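Local structure of phosphoheptose isomerase (Neisseria gonorrhoeae, 5I01) at residues V108-S122 and A133-L147. The protein catalyses the isomerization of sedoheptulose 7-phosphate to D-glycero-D-manno-heptose 7-phosphate, the first step of heptose biosynthesis, as a zinc-dependent homotetramer. The protein carries 1 engineered substitution. Residues are numbered along the deposited sequence; the frame is centred on the assembly and turned at random.
Sequences VRALGRAGDVLVGIS and AVKAAHERDMHVIAL
Arg140, just past the last turn of helix 128-139, directs its guanidinium at the backbone carbonyls of Arg109 and Gly112, at the end of helix 105-111 and just beyond it. Its NH1 donates to Arg109 O at 2.6 Å and, less closely, to Gly112 O at 3.3 Å, while NH2 adds a weak bond to Arg109 O. Gly112 O also accepts from Arg113 NH1, and the two arginines reach it from opposite faces of its plane. Arg109 crosses Arg140 at about a right angle, laying its CG over one guanidinium face, and its own charge pairs with Glu78 of the second subunit. Next to this polar cluster, Met142 is wedged between Val108, Gly112 and Asp116. Its SD lies 3.9 Å from both Val108 CG1 and Gly112 CA, and a bend at chi3 (63°) carries CE back against Asp116 CB and the backbone of Leu118.

Strands 117-122 and 143-149 run parallel as neighbours in the central sheet of the SIS fold, joined through helix 128-139 in a beta-alpha-beta unit. Their ladder runs from His143 N to Asp116 O up to Ser122 N to Leu147 O, the latter 2.9 Å. Leu118 projects from the sheet toward the connecting helix with CG anti to the backbone N (chi1 176°), and its CD2 packs 3.7 Å from Ala137 CB and also touches Ala133. On the other face, Val119 CG1 meets Leu147 CD1 at 3.8 Å, and Ile121 lies alongside Leu147; helix 173-193 covers the latter pair through His180, and helix 29-44 covers Val117 and Ile145. Ser122, predicted to bind substrate, hydrogen-bonds through OG to Ser127, also predicted to bind substrate.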
ATOM      1  N   VAL A 108      -0.491  -5.017  16.284  1.00 32.95           N
ATOM      2  CA  VAL A 108      -1.428  -5.779  17.125  1.00 32.68           C
ATOM      3  C   VAL A 108      -1.534  -5.112  18.493  1.00 33.73           C
ATOM      4  O   VAL A 108      -2.636  -4.921  18.991  1.00 34.07           O
ATOM      5  CB  VAL A 108      -1.022  -7.267  17.265  1.00 31.47           C
ATOM      6  CG1 VAL A 108      -1.907  -7.986  18.271  1.00 31.92           C
ATOM      7  CG2 VAL A 108      -1.102  -7.978  15.915  1.00 31.86           C
ATOM      8  N   ARG A 109      -0.393  -4.742  19.080  1.00 36.11           N
ATOM      9  CA  ARG A 109      -0.379  -3.959  20.329  1.00 38.24           C
ATOM     10  C   ARG A 109      -1.068  -2.587  20.206  1.00 36.67           C
ATOM     11  O   ARG A 109      -1.687  -2.142  21.157  1.00 36.16           O
ATOM     12  CB  ARG A 109       1.047  -3.802  20.893  1.00 41.21           C
ATOM     13  CG  ARG A 109       1.533  -5.009  21.692  1.00 44.14           C
ATOM     14  CD  ARG A 109       2.785  -4.711  22.512  1.00 47.59           C
ATOM     15  NE  ARG A 109       3.989  -4.622  21.676  1.00 53.06           N
ATOM     16  CZ  ARG A 109       4.679  -5.661  21.172  1.00 57.70           C
ATOM     17  NH1 ARG A 109       4.308  -6.928  21.398  1.00 58.18           N
ATOM     18  NH2 ARG A 109       5.762  -5.430  20.421  1.00 57.74           N
ATOM     19  N   ALA A 110      -0.974  -1.932  19.050  1.00 35.88           N
ATOM     20  CA  ALA A 110      -1.726  -0.691  18.794  1.00 34.60           C
ATOM     21  C   ALA A 110      -3.239  -0.914  18.710  1.00 34.34           C
ATOM     22  O   ALA A 110      -4.003  -0.335  19.486  1.00 32.84           O
ATOM     23  CB  ALA A 110      -1.242  -0.030  17.516  1.00 35.70           C
ATOM     24  N   LEU A 111      -3.656  -1.757  17.766  1.00 33.92           N
ATOM     25  CA  LEU A 111      -5.071  -1.896  17.395  1.00 34.14           C
ATOM     26  C   LEU A 111      -5.868  -2.927  18.193  1.00 34.27           C
ATOM     27  O   LEU A 111      -7.058  -2.744  18.396  1.00 35.23           O
ATOM     28  CB  LEU A 111      -5.187  -2.230  15.904  1.00 34.14           C
ATOM     29  CG  LEU A 111      -4.514  -1.247  14.938  1.00 34.92           C
ATOM     30  CD1 LEU A 111      -4.760  -1.675  13.504  1.00 35.20           C
ATOM     31  CD2 LEU A 111      -4.999   0.180  15.149  1.00 35.43           C
ATOM     32  N   GLY A 112      -5.225  -4.008  18.621  1.00 35.24           N
ATOM     33  CA  GLY A 112      -5.921  -5.160  19.202  1.00 36.51           C
ATOM     34  C   GLY A 112      -6.579  -4.882  20.537  1.00 37.10           C
ATOM     35  O   GLY A 112      -6.113  -4.045  21.313  1.00 38.28           O
ATOM     36  N   ARG A 113      -7.693  -5.555  20.785  1.00 38.30           N
ATOM     37  CA  ARG A 113      -8.345  -5.522  22.095  1.00 40.91           C
ATOM     38  C   ARG A 113      -8.758  -6.947  22.437  1.00 39.56           C
ATOM     39  O   ARG A 113      -8.661  -7.839  21.602  1.00 40.00           O
ATOM     40  CB  ARG A 113      -9.564  -4.598  22.096  1.00 43.03           C
ATOM     41  CG  ARG A 113      -9.300  -3.154  21.687  1.00 47.08           C
ATOM     42  CD  ARG A 113      -8.637  -2.329  22.786  1.00 51.53           C
ATOM     43  NE  ARG A 113      -8.607  -0.897  22.441  1.00 54.88           N
ATOM     44  CZ  ARG A 113      -7.591  -0.239  21.857  1.00 56.02           C
ATOM     45  NH1 ARG A 113      -6.442  -0.839  21.529  1.00 54.63           N
ATOM     46  NH2 ARG A 113      -7.727   1.062  21.601  1.00 57.21           N
ATOM     47  N   ALA A 114      -9.201  -7.155  23.672  1.00 39.67           N
ATOM     48  CA  ALA A 114      -9.683  -8.464  24.120  1.00 37.81           C
ATOM     49  C   ALA A 114     -10.903  -8.867  23.305  1.00 36.87           C
ATOM     50  O   ALA A 114     -11.781  -8.032  23.043  1.00 37.13           O
ATOM     51  CB  ALA A 114     -10.036  -8.421  25.598  1.00 37.48           C
ATOM     52  N   GLY A 115     -10.936 -10.134  22.886  1.00 36.25           N
ATOM     53  CA  GLY A 115     -12.020 -10.663  22.048  1.00 35.17           C
ATOM     54  C   GLY A 115     -11.832 -10.553  20.535  1.00 35.21           C
ATOM     55  O   GLY A 115     -12.555 -11.226  19.803  1.00 37.30           O
ATOM     56  N   ASP A 116     -10.893  -9.716  20.062  1.00 33.08           N
ATOM     57  CA  ASP A 116     -10.586  -9.586  18.626  1.00 32.82           C
ATOM     58  C   ASP A 116      -9.931 -10.862  18.103  1.00 32.63           C
ATOM     59  O   ASP A 116      -9.622 -11.776  18.871  1.00 35.63           O
ATOM     60  CB  ASP A 116      -9.644  -8.401  18.349  1.00 34.24           C
ATOM     61  CG  ASP A 116     -10.304  -7.046  18.532  1.00 35.47           C
ATOM     62  OD1 ASP A 116     -11.549  -6.957  18.478  1.00 37.17           O
ATOM     63  OD2 ASP A 116      -9.556  -6.056  18.710  1.00 35.93           O
ATOM     64  N   VAL A 117      -9.731 -10.924  16.793  1.00 30.44           N
ATOM     65  CA  VAL A 117      -9.192 -12.110  16.155  1.00 29.99           C
ATOM     66  C   VAL A 117      -8.028 -11.741  15.244  1.00 29.07           C
ATOM     67  O   VAL A 117      -8.144 -10.832  14.437  1.00 29.39           O
ATOM     68  CB  VAL A 117     -10.296 -12.862  15.388  1.00 29.27           C
ATOM     69  CG1 VAL A 117      -9.718 -13.915  14.457  1.00 29.70           C
ATOM     70  CG2 VAL A 117     -11.250 -13.501  16.382  1.00 30.30           C
ATOM     71  N   LEU A 118      -6.907 -12.437  15.420  1.00 28.09           N
ATOM     72  CA  LEU A 118      -5.777 -12.355  14.533  1.00 28.04           C
ATOM     73  C   LEU A 118      -5.811 -13.551  13.606  1.00 28.62           C
ATOM     74  O   LEU A 118      -5.848 -14.703  14.066  1.00 27.46           O
ATOM     75  CB  LEU A 118      -4.468 -12.365  15.315  1.00 29.61           C
ATOM     76  CG  LEU A 118      -3.153 -12.368  14.516  1.00 29.58           C
ATOM     77  CD1 LEU A 118      -3.050 -11.130  13.649  1.00 30.79           C
ATOM     78  CD2 LEU A 118      -1.939 -12.466  15.423  1.00 29.76           C
ATOM     79  N   VAL A 119      -5.779 -13.270  12.306  1.00 28.66           N
ATOM     80  CA  VAL A 119      -5.594 -14.280  11.285  1.00 27.97           C
ATOM     81  C   VAL A 119      -4.170 -14.161  10.810  1.00 28.02           C
ATOM     82  O   VAL A 119      -3.846 -13.240  10.081  1.00 29.69           O
ATOM     83  CB  VAL A 119      -6.568 -14.093  10.110  1.00 28.13           C
ATOM     84  CG1 VAL A 119      -6.285 -15.102   8.999  1.00 28.16           C
ATOM     85  CG2 VAL A 119      -8.009 -14.205  10.602  1.00 28.95           C
ATOM     86  N   GLY A 120      -3.318 -15.091  11.227  1.00 28.86           N
ATOM     87  CA  GLY A 120      -1.912 -15.090  10.832  1.00 28.77           C
ATOM     88  C   GLY A 120      -1.718 -16.055   9.688  1.00 29.50           C
ATOM     89  O   GLY A 120      -2.087 -17.213   9.805  1.00 30.66           O
ATOM     90  N   ILE A 121      -1.138 -15.584   8.586  1.00 29.53           N
ATOM     91  CA  ILE A 121      -0.976 -16.405   7.388  1.00 29.60           C
ATOM     92  C   ILE A 121       0.513 -16.628   7.148  1.00 31.11           C
ATOM     93  O   ILE A 121       1.297 -15.671   7.142  1.00 30.81           O
ATOM     94  CB  ILE A 121      -1.641 -15.779   6.145  1.00 29.80           C
ATOM     95  CG1 ILE A 121      -3.084 -15.361   6.460  1.00 29.27           C
ATOM     96  CG2 ILE A 121      -1.651 -16.774   4.976  1.00 29.64           C
ATOM     97  CD1 ILE A 121      -3.729 -14.486   5.411  1.00 28.57           C
ATOM     98  N   SER A 122       0.881 -17.900   6.953  1.00 31.84           N
ATOM     99  CA  SER A 122       2.269 -18.323   6.844  1.00 32.37           C
ATOM    100  C   SER A 122       2.368 -19.703   6.180  1.00 34.43           C
ATOM    101  O   SER A 122       1.958 -20.714   6.767  1.00 36.34           O
ATOM    102  CB  SER A 122       2.884 -18.374   8.241  1.00 32.12           C
ATOM    103  OG  SER A 122       4.208 -18.874   8.211  1.00 31.72           O
ATOM    104  N   ALA A 133       3.627 -11.820  16.209  1.00 36.36           N
ATOM    105  CA  ALA A 133       2.226 -11.356  16.198  1.00 36.27           C
ATOM    106  C   ALA A 133       1.283 -12.251  17.015  1.00 36.68           C
ATOM    107  O   ALA A 133       0.384 -11.746  17.681  1.00 35.36           O
ATOM    108  CB  ALA A 133       1.711 -11.225  14.771  1.00 36.24           C
ATOM    109  N   VAL A 134       1.486 -13.570  16.948  1.00 37.89           N
ATOM    110  CA  VAL A 134       0.717 -14.536  17.749  1.00 38.07           C
ATOM    111  C   VAL A 134       0.919 -14.301  19.260  1.00 39.24           C
ATOM    112  O   VAL A 134      -0.054 -14.290  20.035  1.00 37.66           O
ATOM    113  CB  VAL A 134       1.064 -15.996  17.360  1.00 38.86           C
ATOM    114  CG1 VAL A 134       0.454 -17.003  18.334  1.00 38.90           C
ATOM    115  CG2 VAL A 134       0.584 -16.290  15.942  1.00 39.47           C
ATOM    116  N   LYS A 135       2.172 -14.106  19.673  1.00 40.32           N
ATOM    117  CA  LYS A 135       2.461 -13.751  21.068  1.00 40.25           C
ATOM    118  C   LYS A 135       1.664 -12.522  21.503  1.00 37.85           C
ATOM    119  O   LYS A 135       0.930 -12.578  22.495  1.00 39.58           O
ATOM    120  CB  LYS A 135       3.963 -13.536  21.296  1.00 41.97           C
ATOM    121  CG  LYS A 135       4.739 -14.838  21.426  1.00 45.65           C
ATOM    122  CD  LYS A 135       6.237 -14.639  21.222  1.00 49.01           C
ATOM    123  CE  LYS A 135       6.998 -15.957  21.236  1.00 49.75           C
ATOM    124  NZ  LYS A 135       8.275 -15.849  20.484  1.00 50.21           N
ATOM    125  N   ALA A 136       1.774 -11.435  20.743  1.00 34.83           N
ATOM    126  CA  ALA A 136       1.085 -10.188  21.085  1.00 33.29           C
ATOM    127  C   ALA A 136      -0.426 -10.354  21.166  1.00 32.31           C
ATOM    128  O   ALA A 136      -1.059  -9.763  22.038  1.00 33.46           O
ATOM    129  CB  ALA A 136       1.430  -9.099  20.093  1.00 33.10           C
ATOM    130  N   ALA A 137      -0.988 -11.151  20.254  1.00 31.21           N
ATOM    131  CA  ALA A 137      -2.409 -11.477  20.270  1.00 30.88           C
ATOM    132  C   ALA A 137      -2.785 -12.264  21.533  1.00 32.47           C
ATOM    133  O   ALA A 137      -3.836 -12.007  22.144  1.00 31.41           O
ATOM    134  CB  ALA A 137      -2.787 -12.263  19.028  1.00 30.96           C
ATOM    135  N   HIS A 138      -1.935 -13.214  21.927  1.00 32.94           N
ATOM    136  CA  HIS A 138      -2.186 -13.959  23.163  1.00 35.10           C
ATOM    137  C   HIS A 138      -2.125 -13.038  24.385  1.00 37.90           C
ATOM    138  O   HIS A 138      -3.062 -13.034  25.183  1.00 40.16           O
ATOM    139  CB  HIS A 138      -1.262 -15.173  23.305  1.00 33.02           C
ATOM    140  CG  HIS A 138      -1.676 -16.342  22.461  1.00 32.85           C
ATOM    141  ND1 HIS A 138      -0.781 -17.285  22.002  1.00 32.13           N
ATOM    142  CD2 HIS A 138      -2.889 -16.714  21.983  1.00 32.47           C
ATOM    143  CE1 HIS A 138      -1.423 -18.188  21.283  1.00 31.85           C
ATOM    144  NE2 HIS A 138      -2.704 -17.868  21.261  1.00 32.86           N
ATOM    145  N   GLU A 139      -1.070 -12.229  24.491  1.00 40.72           N
ATOM    146  CA  GLU A 139      -0.944 -11.221  25.567  1.00 43.11           C
ATOM    147  C   GLU A 139      -2.126 -10.233  25.636  1.00 40.98           C
ATOM    148  O   GLU A 139      -2.473  -9.781  26.729  1.00 39.09           O
ATOM    149  CB  GLU A 139       0.405 -10.470  25.472  1.00 48.19           C
ATOM    150  CG  GLU A 139       1.593 -11.302  25.976  1.00 55.55           C
ATOM    151  CD  GLU A 139       2.963 -10.923  25.388  1.00 62.66           C
ATOM    152  OE1 GLU A 139       3.034 -10.253  24.326  1.00 65.79           O
ATOM    153  OE2 GLU A 139       3.993 -11.325  25.991  1.00 64.34           O
ATOM    154  N   ARG A 140      -2.755  -9.930  24.494  1.00 38.65           N
ATOM    155  CA  ARG A 140      -3.984  -9.114  24.477  1.00 39.35           C
ATOM    156  C   ARG A 140      -5.301  -9.859  24.673  1.00 37.75           C
ATOM    157  O   ARG A 140      -6.357  -9.239  24.548  1.00 36.42           O
ATOM    158  CB  ARG A 140      -4.102  -8.305  23.173  1.00 40.92           C
ATOM    159  CG  ARG A 140      -3.330  -7.011  23.152  1.00 43.92           C
ATOM    160  CD  ARG A 140      -3.747  -6.023  24.236  1.00 45.31           C
ATOM    161  NE  ARG A 140      -2.637  -5.109  24.448  1.00 46.49           N
ATOM    162  CZ  ARG A 140      -2.352  -4.071  23.672  1.00 48.09           C
ATOM    163  NH1 ARG A 140      -3.124  -3.762  22.631  1.00 49.98           N
ATOM    164  NH2 ARG A 140      -1.292  -3.325  23.949  1.00 51.20           N
ATOM    165  N   ASP A 141      -5.256 -11.158  24.974  1.00 38.33           N
ATOM    166  CA  ASP A 141      -6.468 -11.990  25.104  1.00 38.45           C
ATOM    167  C   ASP A 141      -7.349 -12.000  23.839  1.00 37.30           C
ATOM    168  O   ASP A 141      -8.590 -11.895  23.904  1.00 35.45           O
ATOM    169  CB  ASP A 141      -7.263 -11.587  26.359  1.00 39.58           C
ATOM    170  CG  ASP A 141      -6.454 -11.748  27.630  1.00 41.67           C
ATOM    171  OD1 ASP A 141      -6.035 -12.884  27.948  1.00 44.43           O
ATOM    172  OD2 ASP A 141      -6.234 -10.738  28.316  1.00 45.00           O
ATOM    173  N   MET A 142      -6.671 -12.119  22.695  1.00 37.06           N
ATOM    174  CA  MET A 142      -7.304 -12.296  21.392  1.00 37.61           C
ATOM    175  C   MET A 142      -7.163 -13.761  20.991  1.00 37.91           C
ATOM    176  O   MET A 142      -6.182 -14.414  21.349  1.00 39.16           O
ATOM    177  CB  MET A 142      -6.606 -11.447  20.323  1.00 37.67           C
ATOM    178  CG  MET A 142      -6.676  -9.941  20.501  1.00 36.89           C
ATOM    179  SD  MET A 142      -5.498  -9.081  19.418  1.00 35.08           S
ATOM    180  CE  MET A 142      -6.078  -9.526  17.793  1.00 35.20           C
ATOM    181  N   HIS A 143      -8.123 -14.261  20.221  1.00 39.25           N
ATOM    182  CA  HIS A 143      -8.056 -15.620  19.675  1.00 39.14           C
ATOM    183  C   HIS A 143      -7.343 -15.578  18.329  1.00 38.86           C
ATOM    184  O   HIS A 143      -7.313 -14.536  17.678  1.00 38.73           O
ATOM    185  CB  HIS A 143      -9.452 -16.209  19.545  1.00 40.76           C
ATOM    186  CG  HIS A 143     -10.280 -16.059  20.783  1.00 44.01           C
ATOM    187  ND1 HIS A 143      -9.860 -16.507  22.016  1.00 46.39           N
ATOM    188  CD2 HIS A 143     -11.493 -15.491  20.984  1.00 47.13           C
ATOM    189  CE1 HIS A 143     -10.781 -16.231  22.922  1.00 48.65           C
ATOM    190  NE2 HIS A 143     -11.785 -15.617  22.321  1.00 48.09           N
ATOM    191  N   VAL A 144      -6.762 -16.702  17.920  1.00 37.58           N
ATOM    192  CA  VAL A 144      -5.922 -16.750  16.716  1.00 37.44           C
ATOM    193  C   VAL A 144      -6.468 -17.776  15.729  1.00 37.03           C
ATOM    194  O   VAL A 144      -6.947 -18.835  16.132  1.00 40.46           O
ATOM    195  CB  VAL A 144      -4.438 -17.035  17.066  1.00 37.57           C
ATOM    196  CG1 VAL A 144      -3.558 -17.135  15.823  1.00 37.49           C
ATOM    197  CG2 VAL A 144      -3.906 -15.927  17.958  1.00 38.72           C
ATOM    198  N   ILE A 145      -6.428 -17.430  14.440  1.00 34.93           N
ATOM    199  CA  ILE A 145      -6.705 -18.370  13.357  1.00 33.18           C
ATOM    200  C   ILE A 145      -5.460 -18.396  12.486  1.00 33.06           C
ATOM    201  O   ILE A 145      -5.126 -17.403  11.838  1.00 32.92           O
ATOM    202  CB  ILE A 145      -7.942 -17.970  12.526  1.00 33.59           C
ATOM    203  CG1 ILE A 145      -9.194 -17.986  13.403  1.00 32.73           C
ATOM    204  CG2 ILE A 145      -8.128 -18.902  11.320  1.00 34.00           C
ATOM    205  CD1 ILE A 145     -10.383 -17.271  12.798  1.00 32.75           C
ATOM    206  N   ALA A 146      -4.766 -19.528  12.490  1.00 32.51           N
ATOM    207  CA  ALA A 146      -3.534 -19.677  11.740  1.00 32.02           C
ATOM    208  C   ALA A 146      -3.836 -20.350  10.411  1.00 31.89           C
ATOM    209  O   ALA A 146      -4.465 -21.410  10.387  1.00 30.53           O
ATOM    210  CB  ALA A 146      -2.536 -20.504  12.534  1.00 32.14           C
ATOM    211  N   LEU A 147      -3.404 -19.721   9.315  1.00 31.02           N
ATOM    212  CA  LEU A 147      -3.398 -20.351   8.005  1.00 30.22           C
ATOM    213  C   LEU A 147      -1.957 -20.742   7.708  1.00 29.42           C
ATOM    214  O   LEU A 147      -1.130 -19.875   7.406  1.00 28.49           O
ATOM    215  CB  LEU A 147      -3.971 -19.411   6.933  1.00 31.27           C
ATOM    216  CG  LEU A 147      -5.507 -19.374   6.870  1.00 31.91           C
ATOM    217  CD1 LEU A 147      -6.081 -18.778   8.150  1.00 34.32           C
ATOM    218  CD2 LEU A 147      -6.013 -18.592   5.676  1.00 31.69           C
TER